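Long-range contacts in UDP-N-acetylmuramate--L-alanine ligase (Thermotoga maritima, PDB 1J6U), which joins L-alanine to UDP-N-acetylmuramate at the expense of ATP, an early step in building peptidoglycan for the bacterial cell wall: residues A[116-121]-A[168-173]; A[175-180]-A[206-211]; A[324-329]-A[435-440]; A[353-358]-A[377-382]. One frame throughout, in Å; residues are numbered along the deposited sequence.

Contact 1. Residues A[116-121]-A[168-173]; sequences EFAVTG and YELDES
Tyr168 lays its ring against strand 116-120, with Ala118 CA over the ring centre. Tyr168 CE1 lies 3.5 Å from Ala118 CB. The ring is placed by a chi1 of 60°, which sets CG between the backbone N and the carbonyl carbon. At the far rim, Tyr168 OH donates to Glu116 OE1 at 2.7 Å, from above the carboxylate plane. A leucine in place of Tyr168 would probably leave Glu116 without this donor and strip Ala118 of its flat cover.

The backbones run parallel. Tyr168 N bonds to Phe117 O at 2.8 Å, Val119 N to Tyr168 O at 2.9 Å, and Leu170 N to Val119 O at 2.7 Å. Thr120 adds a side-chain bond, with OG1 donating to Leu170 O at 2.7 Å.

The other face is looser. Glu169 is partly exposed and only skirts Val119; its OE1 accepts from Gly148 N instead. Past the paired residues, Asp171 turns away from the first strand. The chain then returns at buried Glu172, whose CG is 3.5 Å from Gly121 O and whose OE2 accepts from Tyr205 OH.

Gly121 opens the predicted ATP-binding loop, the P-loop of the Mur ligase middle domain. Strand 116-120 lies between strands 166-170 and 184-187. Helix 125-138 packs on the Val119 face, and helix 202-214 meets Thr120 and Leu170 from the other.

Contact 2. Residues A[175-180]-A[206-211]; sequences EFFSEF and RSAFEK
Within segment 206-211 of helix 202-214, Ala208 is the first to touch the 3-10 segment 175-179, and it does so where the backbones are nearest. Its CB sits 3.7 Å from Phe177 CE2 and 3.8 Å from Ser178 CB. Its carbonyl O also lies 3.2 Å from Ser178 CB. Ser178 OG is engaged within its own turn, donating to Glu175 O at 2.7 Å. That oxygen also accepts from Ser178 N, so two bonds from one residue hold it.

Phe209 comes next. Its CB points away from the 3-10 segment, but its ring swings back to Phe177. The two form a T-shaped (edge-to-face) pair, with centroids 4.8 Å apart and planes at 60°. Phe177 supplies the edge: its CZ stands over the Phe209 face, displaced toward the rim. Phe177 CG stands between its backbone N and carbonyl carbon (chi1 85°), which carries the ring across to the helix.

Lys211, one turn after Ala208, reaches across fully extended. Its CG passes 3.4 Å from Ser178 O. Its NZ then makes a salt bridge with Glu179 OE1 at 3.0 Å, on the syn lone pair. Glu179 meets it by bending at chi2. A methionine in place of Lys211 would probably leave Glu179 OE1 without its charged mate.

The 3-10 segment lies in the connection from strand 166-170 to strand 184-187. Phe176 and Phe180 pack on helix 101-112, away from helix 202-214. Within the latter helix, Phe209 also meets Tyr205 edge-to-face, and Arg204 forms a salt bridge with Glu175.

Contact 3. Residues A[324-329]-A[435-440]; sequences IYVIDD and FLFVGA
Ile327 and Leu436 lie side by side and point the same way on neighbouring parallel strands. Their contact is tight, with Leu436 CD2 only 3.5 Å from Ile327 CB. Leu436 packs on helix 334-347, on the same face of the sheet as Asp329 and Val438.

On the other face the aromatic rings lie aslant to their partners. Ile324 CG2 meets the edge of the Phe435 ring, in its plane, 3.9 Å from CE1. Val326 CG1 touches Phe437 CD1, also at 3.9 Å. That methyl reaches the ring because it stands opposite the backbone N (chi1 175°). Asp328 crosses Phe437 with its carboxylate plane 58° from the ring plane. Helix 443-457 covers this face, and its Phe450 meets both aromatic rings.

Between the two faces runs a parallel ladder of the Rossmann-like C-terminal domain. Phe435 N bonds to Tyr325 O at 2.7 Å and Ile327 N to Phe435 O at 2.8 Å. The ladder runs on to Gly439 N, which donates to Asp329 O at 2.7 Å.

Along strand 324-329 the chemistry changes from mainly apolar side chains to acids, while the partner strand stays apolar. Asp328 is buried, yet its OD1 accepts from Ser447 OG and from a water that also donates to Phe437 O. Asp329 accepts from the backbone N of Phe313 and Ala331. These neutral donors probably fix how both carboxylates are turned at the C-terminal end of the strand.

Contact 4. Residues A[353-358]-A[377-382]; sequences IVVIFQ and QLADEV
Ile353 and Val355 hold the start of strand 381-384 in a beta-alpha-beta crossover: strand 352-357 is followed by the short helix 371-376, and the chain returns as a parallel neighbour. Ile353 O is gripped twice, by Asp380 N at 2.7 Å and by Glu381 N at 3.3 Å, both in the carbonyl plane. Val355 N then donates to Glu381 O at 3.0 Å.

Asp380 also folds its side chain back to the strand. With CG beside its own backbone N (chi1 -57°), OD2 accepts from Ile353 N. That bond is modelled so short that its exact length is doubtful. On one face, Val354 CG2 runs alongside Glu381 CB at 3.9 Å.

Farther out, helix 334-347 backs the other face. Its Leu341 touches Val355, and its Lys345 packs on Ile353 and makes a long, weak ion pair with Asp380. Strand 433-438 lies on the far side of strand 352-357, and its Phe435 touches Val354. This is structural packing, away from the predicted ATP site.

Ala379 closes the contact just before the strand begins, where its CB presses on Val355 CG2 at 3.4 Å, closer than usual for two carbons.

The four contacts form two pairs in different domains. Contacts 1 and 2 belong to the Mur ligase middle domain. Their centres are 11 Å apart, and they touch where Phe177 and Phe209 pack on Glu172. Contacts 3 and 4 belong to the C-terminal domain, with centres 10 Å apart. They share one sheet, in which strand 433-438 lies between strands 324-329 and 352-357. Along the chain contacts 1 and 2 come in turn, and contact 4 falls between the two segments of contact 3. The centres of contacts 1 and 3 are 26 Å apart. Contact 1 holds Gly121 of the predicted ATP loop, and the Asp329 side chain of contact 3 is about 8 Å from that of Thr127 there, so both domains border this site.

Contact 1. Residues A[116-121]-A[168-173]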
loop_
_atom_site.group_PDB
_atom_site.type_symbol
_atom_site.label_atom_id
_atom_site.label_comp_id
_atom_site.label_asym_id
_atom_site.label_seq_id
_atom_site.Cartn_x
_atom_site.Cartn_y
_atom_site.Cartn_z
ATOM N N GLU A 116 -19.267 -3.523 5.867
ATOM C CA GLU A 116 -17.908 -3.639 5.372
ATOM C C GLU A 116 -17.526 -3.065 4.009
ATOM O O GLU A 116 -18.141 -3.374 2.997
ATOM C CB GLU A 116 -17.506 -5.106 5.384
ATOM C CG GLU A 116 -17.499 -5.746 6.755
ATOM C CD GLU A 116 -17.243 -7.255 6.676
ATOM O OE1 GLU A 116 -16.838 -7.749 5.587
ATOM O OE2 GLU A 116 -17.450 -7.945 7.706
ATOM N N PHE A 117 -16.471 -2.251 4.000
ATOM C CA PHE A 117 -15.949 -1.701 2.774
ATOM C C PHE A 117 -14.608 -2.422 2.546
ATOM O O PHE A 117 -13.643 -2.226 3.282
ATOM C CB PHE A 117 -15.691 -0.195 2.892
ATOM C CG PHE A 117 -16.941 0.645 2.998
ATOM C CD1 PHE A 117 -17.668 0.698 4.192
ATOM C CD2 PHE A 117 -17.341 1.458 1.944
ATOM C CE1 PHE A 117 -18.751 1.545 4.330
ATOM C CE2 PHE A 117 -18.427 2.310 2.084
ATOM C CZ PHE A 117 -19.124 2.350 3.279
ATOM N N ALA A 118 -14.566 -3.273 1.533
ATOM C CA ALA A 118 -13.357 -3.993 1.186
ATOM C C ALA A 118 -12.774 -3.527 -0.152
ATOM O O ALA A 118 -13.488 -3.174 -1.121
ATOM C CB ALA A 118 -13.642 -5.486 1.131
ATOM N N VAL A 119 -11.454 -3.508 -0.201
ATOM C CA VAL A 119 -10.785 -3.142 -1.426
ATOM C C VAL A 119 -9.781 -4.232 -1.701
ATOM O O VAL A 119 -9.069 -4.661 -0.803
ATOM C CB VAL A 119 -10.058 -1.812 -1.280
ATOM C CG1 VAL A 119 -9.278 -1.495 -2.567
ATOM C CG2 VAL A 119 -11.071 -0.717 -0.949
ATOM N N THR A 120 -9.730 -4.701 -2.932
ATOM C CA THR A 120 -8.759 -5.724 -3.271
ATOM C C THR A 120 -8.295 -5.414 -4.678
ATOM O O THR A 120 -8.850 -4.542 -5.337
ATOM C CB THR A 120 -9.349 -7.162 -3.247
ATOM O OG1 THR A 120 -8.279 -8.119 -3.318
ATOM C CG2 THR A 120 -10.245 -7.383 -4.448
ATOM N N GLY A 121 -7.278 -6.132 -5.139
ATOM C CA GLY A 121 -6.769 -5.891 -6.476
ATOM C C GLY A 121 -5.263 -6.085 -6.542
ATOM O O GLY A 121 -4.597 -6.240 -5.534
ATOM N N TYR A 168 -11.307 -2.128 4.904
ATOM C CA TYR A 168 -10.089 -2.928 4.875
ATOM C C TYR A 168 -9.646 -3.347 3.490
ATOM O O TYR A 168 -10.374 -3.282 2.505
ATOM C CB TYR A 168 -10.250 -4.151 5.757
ATOM C CG TYR A 168 -11.379 -5.036 5.321
ATOM C CD1 TYR A 168 -11.158 -6.103 4.435
ATOM C CD2 TYR A 168 -12.689 -4.808 5.793
ATOM C CE1 TYR A 168 -12.213 -6.933 4.028
ATOM C CE2 TYR A 168 -13.758 -5.638 5.394
ATOM C CZ TYR A 168 -13.506 -6.693 4.520
ATOM O OH TYR A 168 -14.528 -7.527 4.194
ATOM N N GLU A 169 -8.407 -3.778 3.456
ATOM C CA GLU A 169 -7.710 -4.206 2.259
ATOM C C GLU A 169 -7.757 -5.741 2.214
ATOM O O GLU A 169 -7.564 -6.372 3.205
ATOM C CB GLU A 169 -6.266 -3.709 2.414
ATOM C CG GLU A 169 -5.361 -3.720 1.218
ATOM C CD GLU A 169 -3.996 -3.078 1.524
ATOM O OE1 GLU A 169 -3.948 -1.867 1.874
ATOM O OE2 GLU A 169 -2.969 -3.793 1.417
ATOM N N LEU A 170 -8.048 -6.343 1.081
ATOM C CA LEU A 170 -8.030 -7.789 0.992
ATOM C C LEU A 170 -6.912 -8.128 0.030
ATOM O O LEU A 170 -6.883 -7.643 -1.102
ATOM C CB LEU A 170 -9.338 -8.344 0.419
ATOM C CG LEU A 170 -10.394 -8.752 1.423
ATOM C CD1 LEU A 170 -11.525 -9.417 0.687
ATOM C CD2 LEU A 170 -9.804 -9.722 2.407
ATOM N N ASP A 171 -5.986 -8.966 0.453
ATOM C CA ASP A 171 -4.908 -9.323 -0.456
ATOM C C ASP A 171 -5.305 -10.497 -1.348
ATOM O O ASP A 171 -5.520 -11.611 -0.871
ATOM C CB ASP A 171 -3.647 -9.666 0.333
ATOM C CG ASP A 171 -2.593 -10.267 -0.538
ATOM O OD1 ASP A 171 -2.375 -9.719 -1.643
ATOM O OD2 ASP A 171 -1.994 -11.287 -0.116
ATOM N N GLU A 172 -5.396 -10.256 -2.644
ATOM C CA GLU A 172 -5.783 -11.313 -3.535
ATOM C C GLU A 172 -4.655 -12.294 -3.779
ATOM O O GLU A 172 -4.649 -13.032 -4.775
ATOM C CB GLU A 172 -6.317 -10.749 -4.867
ATOM C CG GLU A 172 -5.529 -9.610 -5.543
ATOM C CD GLU A 172 -4.124 -9.992 -5.961
ATOM O OE1 GLU A 172 -3.270 -10.156 -5.058
ATOM O OE2 GLU A 172 -3.878 -10.129 -7.187
ATOM N N SER A 173 -3.687 -12.313 -2.876
ATOM C CA SER A 173 -2.587 -13.247 -3.053
ATOM C C SER A 173 -3.018 -14.526 -2.423
ATOM O O SER A 173 -2.675 -15.597 -2.888
ATOM C CB SER A 173 -1.310 -12.751 -2.388
ATOM O OG SER A 173 -0.777 -11.724 -3.183
#

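Contact 2. Residues A[175-180]-A[206-211]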
loop_
_atom_site.group_PDB
_atom_site.type_symbol
_atom_site.label_atom_id
_atom_site.label_comp_id
_atom_site.label_asym_id
_atom_site.label_seq_id
_atom_site.Cartn_x
_atom_site.Cartn_y
_atom_site.Cartn_z
ATOM N N GLU A 175 -5.797 -17.053 -1.803
ATOM C CA GLU A 175 -7.081 -17.521 -2.337
ATOM C C GLU A 175 -8.246 -17.333 -1.342
ATOM O O GLU A 175 -9.389 -17.047 -1.736
ATOM C CB GLU A 175 -6.951 -19.000 -2.707
ATOM C CG GLU A 175 -8.104 -19.596 -3.505
ATOM C CD GLU A 175 -7.859 -21.063 -3.838
ATOM O OE1 GLU A 175 -8.005 -21.452 -5.025
ATOM O OE2 GLU A 175 -7.515 -21.823 -2.900
ATOM N N PHE A 176 -7.945 -17.487 -0.057
ATOM C CA PHE A 176 -8.944 -17.346 1.009
ATOM C C PHE A 176 -9.623 -15.980 1.021
ATOM O O PHE A 176 -10.579 -15.791 1.759
ATOM C CB PHE A 176 -8.290 -17.555 2.376
ATOM C CG PHE A 176 -9.271 -17.685 3.520
ATOM C CD1 PHE A 176 -10.027 -18.841 3.679
ATOM C CD2 PHE A 176 -9.419 -16.657 4.455
ATOM C CE1 PHE A 176 -10.921 -18.976 4.758
ATOM C CE2 PHE A 176 -10.302 -16.772 5.538
ATOM C CZ PHE A 176 -11.061 -17.939 5.693
ATOM N N PHE A 177 -9.135 -15.020 0.232
ATOM C CA PHE A 177 -9.768 -13.705 0.261
ATOM C C PHE A 177 -11.175 -13.864 -0.246
ATOM O O PHE A 177 -12.081 -13.156 0.194
ATOM C CB PHE A 177 -8.982 -12.674 -0.565
ATOM C CG PHE A 177 -9.312 -12.655 -2.028
ATOM C CD1 PHE A 177 -10.243 -11.729 -2.535
ATOM C CD2 PHE A 177 -8.663 -13.508 -2.910
ATOM C CE1 PHE A 177 -10.520 -11.651 -3.905
ATOM C CE2 PHE A 177 -8.929 -13.444 -4.283
ATOM C CZ PHE A 177 -9.860 -12.514 -4.789
ATOM N N SER A 178 -11.341 -14.833 -1.139
ATOM C CA SER A 178 -12.633 -15.173 -1.752
ATOM C C SER A 178 -13.689 -15.652 -0.738
ATOM O O SER A 178 -14.851 -15.809 -1.085
ATOM C CB SER A 178 -12.436 -16.279 -2.773
ATOM O OG SER A 178 -12.074 -17.441 -2.061
ATOM N N GLU A 179 -13.266 -15.885 0.499
ATOM C CA GLU A 179 -14.134 -16.337 1.568
ATOM C C GLU A 179 -14.758 -15.168 2.312
ATOM O O GLU A 179 -15.599 -15.352 3.192
ATOM C CB GLU A 179 -13.341 -17.196 2.564
ATOM C CG GLU A 179 -12.857 -18.508 1.991
ATOM C CD GLU A 179 -14.003 -19.345 1.454
ATOM O OE1 GLU A 179 -14.046 -19.590 0.222
ATOM O OE2 GLU A 179 -14.865 -19.748 2.270
ATOM N N PHE A 180 -14.328 -13.964 1.982
ATOM C CA PHE A 180 -14.892 -12.781 2.612
ATOM C C PHE A 180 -16.180 -12.430 1.872
ATOM O O PHE A 180 -16.379 -12.804 0.714
ATOM C CB PHE A 180 -13.912 -11.584 2.520
ATOM C CG PHE A 180 -12.783 -11.665 3.484
ATOM C CD1 PHE A 180 -11.794 -12.638 3.345
ATOM C CD2 PHE A 180 -12.744 -10.828 4.592
ATOM C CE1 PHE A 180 -10.789 -12.768 4.322
ATOM C CE2 PHE A 180 -11.740 -10.957 5.564
ATOM C CZ PHE A 180 -10.771 -11.923 5.428
ATOM N N ARG A 206 -9.599 -16.730 -11.092
ATOM C CA ARG A 206 -10.834 -16.145 -11.575
ATOM C C ARG A 206 -11.964 -16.541 -10.619
ATOM O O ARG A 206 -12.746 -15.699 -10.159
ATOM C CB ARG A 206 -11.162 -16.667 -12.986
ATOM C CG ARG A 206 -10.479 -15.963 -14.160
ATOM N N SER A 207 -12.034 -17.827 -10.310
ATOM C CA SER A 207 -13.088 -18.335 -9.447
ATOM C C SER A 207 -13.134 -17.623 -8.124
ATOM O O SER A 207 -14.219 -17.374 -7.589
ATOM C CB SER A 207 -12.921 -19.839 -9.212
ATOM O OG SER A 207 -12.950 -20.534 -10.445
ATOM N N ALA A 208 -11.956 -17.329 -7.581
ATOM C CA ALA A 208 -11.863 -16.610 -6.314
ATOM C C ALA A 208 -12.594 -15.270 -6.429
ATOM O O ALA A 208 -13.360 -14.901 -5.538
ATOM C CB ALA A 208 -10.425 -16.385 -5.956
ATOM N N PHE A 209 -12.383 -14.544 -7.525
ATOM C CA PHE A 209 -13.071 -13.265 -7.682
ATOM C C PHE A 209 -14.560 -13.455 -7.885
ATOM O O PHE A 209 -15.383 -12.757 -7.270
ATOM C CB PHE A 209 -12.470 -12.458 -8.834
ATOM C CG PHE A 209 -11.198 -11.786 -8.464
ATOM C CD1 PHE A 209 -9.980 -12.273 -8.921
ATOM C CD2 PHE A 209 -11.208 -10.724 -7.574
ATOM C CE1 PHE A 209 -8.790 -11.716 -8.495
ATOM C CE2 PHE A 209 -10.030 -10.153 -7.133
ATOM C CZ PHE A 209 -8.813 -10.649 -7.594
ATOM N N GLU A 210 -14.891 -14.411 -8.744
ATOM C CA GLU A 210 -16.274 -14.761 -9.034
ATOM C C GLU A 210 -17.049 -14.914 -7.714
ATOM O O GLU A 210 -18.088 -14.272 -7.471
ATOM C CB GLU A 210 -16.301 -16.088 -9.781
ATOM C CG GLU A 210 -17.245 -16.120 -10.931
ATOM C CD GLU A 210 -16.561 -15.721 -12.206
ATOM O OE1 GLU A 210 -15.458 -16.264 -12.443
ATOM O OE2 GLU A 210 -17.121 -14.887 -12.962
ATOM N N LYS A 211 -16.489 -15.763 -6.871
ATOM C CA LYS A 211 -16.997 -16.083 -5.558
ATOM C C LYS A 211 -17.171 -14.910 -4.604
ATOM O O LYS A 211 -18.235 -14.775 -3.979
ATOM C CB LYS A 211 -16.091 -17.133 -4.900
ATOM C CG LYS A 211 -16.537 -17.496 -3.480
ATOM C CD LYS A 211 -15.829 -18.734 -2.967
ATOM C CE LYS A 211 -16.607 -19.336 -1.821
ATOM N NZ LYS A 211 -16.140 -20.721 -1.534
#

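Contact 3. Residues A[324-329]-A[435-440]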
loop_
_atom_site.group_PDB
_atom_site.type_symbol
_atom_site.label_atom_id
_atom_site.label_comp_id
_atom_site.label_asym_id
_atom_site.label_seq_id
_atom_site.Cartn_x
_atom_site.Cartn_y
_atom_site.Cartn_z
ATOM N N ILE A 324 14.362 21.514 -3.030
ATOM C CA ILE A 324 14.824 20.135 -2.949
ATOM C C ILE A 324 13.781 19.217 -2.317
ATOM O O ILE A 324 13.209 19.520 -1.267
ATOM C CB ILE A 324 16.149 20.038 -2.151
ATOM C CG1 ILE A 324 17.293 20.422 -3.067
ATOM C CG2 ILE A 324 16.395 18.599 -1.664
ATOM C CD1 ILE A 324 18.550 20.738 -2.309
ATOM N N TYR A 325 13.543 18.087 -2.962
ATOM C CA TYR A 325 12.574 17.123 -2.443
ATOM C C TYR A 325 13.159 15.731 -2.267
ATOM O O TYR A 325 13.969 15.260 -3.074
ATOM C CB TYR A 325 11.374 16.970 -3.414
ATOM C CG TYR A 325 10.534 18.218 -3.627
ATOM C CD1 TYR A 325 10.989 19.230 -4.452
ATOM C CD2 TYR A 325 9.263 18.365 -3.024
ATOM C CE1 TYR A 325 10.228 20.356 -4.696
ATOM C CE2 TYR A 325 8.468 19.508 -3.264
ATOM C CZ TYR A 325 8.971 20.487 -4.112
ATOM O OH TYR A 325 8.247 21.574 -4.476
ATOM N N VAL A 326 12.728 15.053 -1.224
ATOM C CA VAL A 326 13.117 13.662 -1.032
ATOM C C VAL A 326 11.758 12.954 -1.045
ATOM O O VAL A 326 10.870 13.200 -0.206
ATOM C CB VAL A 326 13.851 13.425 0.327
ATOM C CG1 VAL A 326 14.107 11.937 0.501
ATOM C CG2 VAL A 326 15.201 14.196 0.359
ATOM N N ILE A 327 11.598 12.068 -2.002
ATOM C CA ILE A 327 10.344 11.342 -2.165
ATOM C C ILE A 327 10.553 9.821 -2.057
ATOM O O ILE A 327 11.537 9.278 -2.584
ATOM C CB ILE A 327 9.711 11.707 -3.560
ATOM C CG1 ILE A 327 9.327 13.188 -3.571
ATOM C CG2 ILE A 327 8.430 10.894 -3.824
ATOM C CD1 ILE A 327 8.668 13.651 -4.883
ATOM N N ASP A 328 9.625 9.153 -1.364
ATOM C CA ASP A 328 9.634 7.692 -1.191
ATOM C C ASP A 328 8.602 6.956 -2.037
ATOM O O ASP A 328 7.432 7.329 -2.083
ATOM C CB ASP A 328 9.363 7.330 0.264
ATOM C CG ASP A 328 10.458 7.795 1.181
ATOM O OD1 ASP A 328 11.609 7.453 0.886
ATOM O OD2 ASP A 328 10.186 8.484 2.188
ATOM N N ASP A 329 9.029 5.904 -2.704
ATOM C CA ASP A 329 8.101 5.123 -3.481
ATOM C C ASP A 329 8.493 3.660 -3.523
ATOM O O ASP A 329 9.635 3.327 -3.789
ATOM C CB ASP A 329 7.964 5.634 -4.906
ATOM C CG ASP A 329 6.715 5.093 -5.577
ATOM O OD1 ASP A 329 6.797 4.073 -6.309
ATOM O OD2 ASP A 329 5.635 5.679 -5.331
ATOM N N PHE A 435 14.912 13.929 -5.203
ATOM C CA PHE A 435 15.574 12.653 -4.992
ATOM C C PHE A 435 14.489 11.631 -4.675
ATOM O O PHE A 435 13.806 11.702 -3.636
ATOM C CB PHE A 435 16.563 12.728 -3.826
ATOM C CG PHE A 435 17.619 13.730 -4.022
ATOM C CD1 PHE A 435 17.466 15.005 -3.529
ATOM C CD2 PHE A 435 18.769 13.411 -4.731
ATOM C CE1 PHE A 435 18.460 15.979 -3.735
ATOM C CE2 PHE A 435 19.755 14.365 -4.944
ATOM C CZ PHE A 435 19.603 15.657 -4.444
ATOM N N LEU A 436 14.317 10.696 -5.594
ATOM C CA LEU A 436 13.337 9.645 -5.403
ATOM C C LEU A 436 14.030 8.373 -4.927
ATOM O O LEU A 436 14.778 7.750 -5.696
ATOM C CB LEU A 436 12.654 9.301 -6.716
ATOM C CG LEU A 436 11.987 10.387 -7.515
ATOM C CD1 LEU A 436 11.636 9.832 -8.917
ATOM C CD2 LEU A 436 10.776 10.867 -6.751
ATOM N N PHE A 437 13.782 7.991 -3.679
ATOM C CA PHE A 437 14.322 6.760 -3.146
ATOM C C PHE A 437 13.262 5.668 -3.412
ATOM O O PHE A 437 12.259 5.546 -2.705
ATOM C CB PHE A 437 14.574 6.901 -1.663
ATOM C CG PHE A 437 15.802 7.643 -1.355
ATOM C CD1 PHE A 437 15.814 9.030 -1.391
ATOM C CD2 PHE A 437 16.969 6.959 -1.013
ATOM C CE1 PHE A 437 16.969 9.727 -1.077
ATOM C CE2 PHE A 437 18.127 7.654 -0.704
ATOM C CZ PHE A 437 18.126 9.038 -0.731
ATOM N N VAL A 438 13.531 4.862 -4.424
ATOM C CA VAL A 438 12.621 3.841 -4.876
ATOM C C VAL A 438 12.872 2.394 -4.512
ATOM O O VAL A 438 13.929 1.850 -4.814
ATOM C CB VAL A 438 12.558 3.907 -6.386
ATOM C CG1 VAL A 438 11.459 2.966 -6.913
ATOM C CG2 VAL A 438 12.369 5.373 -6.792
ATOM N N GLY A 439 11.873 1.765 -3.907
ATOM C CA GLY A 439 11.978 0.361 -3.586
ATOM C C GLY A 439 11.119 -0.144 -2.456
ATOM O O GLY A 439 10.755 0.608 -1.569
ATOM N N ALA A 440 10.839 -1.447 -2.457
ATOM C CA ALA A 440 9.982 -2.031 -1.433
ATOM C C ALA A 440 10.728 -2.417 -0.166
ATOM O O ALA A 440 10.119 -2.654 0.882
ATOM C CB ALA A 440 9.275 -3.225 -2.009
HETATM O O HOH W 1 12.144 5.128 -0.207
#

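Contact 4. Residues A[353-358]-A[377-382]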
loop_
_atom_site.group_PDB
_atom_site.type_symbol
_atom_site.label_atom_id
_atom_site.label_comp_id
_atom_site.label_asym_id
_atom_site.label_seq_id
_atom_site.Cartn_x
_atom_site.Cartn_y
_atom_site.Cartn_z
ATOM N N ILE A 353 15.713 15.045 -11.749
ATOM C CA ILE A 353 15.158 13.849 -11.128
ATOM C C ILE A 353 16.256 12.828 -10.916
ATOM O O ILE A 353 16.894 12.372 -11.886
ATOM C CB ILE A 353 14.074 13.197 -11.997
ATOM C CG1 ILE A 353 13.011 14.225 -12.343
ATOM C CG2 ILE A 353 13.428 12.046 -11.228
ATOM C CD1 ILE A 353 12.414 14.888 -11.132
ATOM N N VAL A 354 16.477 12.486 -9.648
ATOM C CA VAL A 354 17.502 11.520 -9.265
ATOM C C VAL A 354 16.874 10.299 -8.603
ATOM O O VAL A 354 16.228 10.407 -7.556
ATOM C CB VAL A 354 18.490 12.114 -8.270
ATOM C CG1 VAL A 354 19.453 11.044 -7.838
ATOM C CG2 VAL A 354 19.223 13.280 -8.908
ATOM N N VAL A 355 17.053 9.144 -9.229
ATOM C CA VAL A 355 16.510 7.911 -8.693
ATOM C C VAL A 355 17.597 7.072 -8.035
ATOM O O VAL A 355 18.640 6.817 -8.625
ATOM C CB VAL A 355 15.868 7.075 -9.778
ATOM C CG1 VAL A 355 15.238 5.824 -9.174
ATOM C CG2 VAL A 355 14.848 7.892 -10.493
ATOM N N ILE A 356 17.351 6.704 -6.787
ATOM C CA ILE A 356 18.206 5.838 -6.010
ATOM C C ILE A 356 17.291 4.601 -5.899
ATOM O O ILE A 356 16.309 4.583 -5.141
ATOM C CB ILE A 356 18.477 6.425 -4.626
ATOM C CG1 ILE A 356 19.221 7.761 -4.774
ATOM C CG2 ILE A 356 19.300 5.435 -3.812
ATOM C CD1 ILE A 356 18.318 8.970 -4.673
ATOM N N PHE A 357 17.606 3.578 -6.679
ATOM C CA PHE A 357 16.780 2.388 -6.744
ATOM C C PHE A 357 17.350 1.110 -6.174
ATOM O O PHE A 357 18.414 0.657 -6.593
ATOM C CB PHE A 357 16.419 2.164 -8.207
ATOM C CG PHE A 357 15.683 0.884 -8.473
ATOM C CD1 PHE A 357 14.510 0.584 -7.793
ATOM C CD2 PHE A 357 16.128 0.011 -9.460
ATOM C CE1 PHE A 357 13.784 -0.573 -8.099
ATOM C CE2 PHE A 357 15.416 -1.138 -9.772
ATOM C CZ PHE A 357 14.240 -1.432 -9.092
ATOM N N GLN A 358 16.625 0.514 -5.237
ATOM C CA GLN A 358 17.042 -0.752 -4.638
ATOM C C GLN A 358 16.134 -1.819 -5.250
ATOM O O GLN A 358 14.986 -1.922 -4.871
ATOM C CB GLN A 358 16.865 -0.695 -3.123
ATOM C CG GLN A 358 17.074 -2.024 -2.395
ATOM C CD GLN A 358 16.749 -1.930 -0.908
ATOM O OE1 GLN A 358 15.621 -1.589 -0.518
ATOM N NE2 GLN A 358 17.735 -2.237 -0.069
ATOM N N GLN A 377 15.302 5.323 -17.774
ATOM C CA GLN A 377 15.839 6.267 -18.742
ATOM C C GLN A 377 15.331 7.694 -18.485
ATOM O O GLN A 377 16.070 8.655 -18.668
ATOM C CB GLN A 377 15.497 5.824 -20.180
ATOM N N LEU A 378 14.083 7.833 -18.054
ATOM C CA LEU A 378 13.515 9.149 -17.789
ATOM C C LEU A 378 14.188 9.946 -16.640
ATOM O O LEU A 378 14.023 11.171 -16.556
ATOM C CB LEU A 378 12.003 9.019 -17.513
ATOM C CG LEU A 378 10.994 9.763 -18.419
ATOM C CD1 LEU A 378 9.602 9.804 -17.752
ATOM C CD2 LEU A 378 11.465 11.183 -18.665
ATOM N N ALA A 379 14.926 9.275 -15.750
ATOM C CA ALA A 379 15.596 9.991 -14.655
ATOM C C ALA A 379 16.849 10.678 -15.162
ATOM O O ALA A 379 17.408 10.270 -16.158
ATOM C CB ALA A 379 15.968 9.042 -13.530
ATOM N N ASP A 380 17.295 11.727 -14.483
ATOM C CA ASP A 380 18.502 12.422 -14.910
ATOM C C ASP A 380 19.754 11.728 -14.396
ATOM O O ASP A 380 20.784 11.727 -15.046
ATOM C CB ASP A 380 18.459 13.844 -14.402
ATOM C CG ASP A 380 17.246 14.561 -14.877
ATOM O OD1 ASP A 380 17.126 14.710 -16.112
ATOM O OD2 ASP A 380 16.406 14.948 -14.030
ATOM N N GLU A 381 19.649 11.149 -13.215
ATOM C CA GLU A 381 20.738 10.427 -12.611
ATOM C C GLU A 381 20.153 9.185 -12.005
ATOM O O GLU A 381 19.066 9.234 -11.426
ATOM C CB GLU A 381 21.365 11.232 -11.472
ATOM C CG GLU A 381 21.746 12.633 -11.853
ATOM C CD GLU A 381 23.226 12.801 -12.030
ATOM O OE1 GLU A 381 23.745 12.480 -13.136
ATOM O OE2 GLU A 381 23.864 13.248 -11.041
ATOM N N VAL A 382 20.861 8.070 -12.145
ATOM C CA VAL A 382 20.423 6.855 -11.491
ATOM C C VAL A 382 21.513 6.203 -10.650
ATOM O O VAL A 382 22.618 5.982 -11.125
ATOM C CB VAL A 382 19.951 5.766 -12.471
ATOM C CG1 VAL A 382 19.315 4.622 -11.656
ATOM C CG2 VAL A 382 18.982 6.324 -13.460
#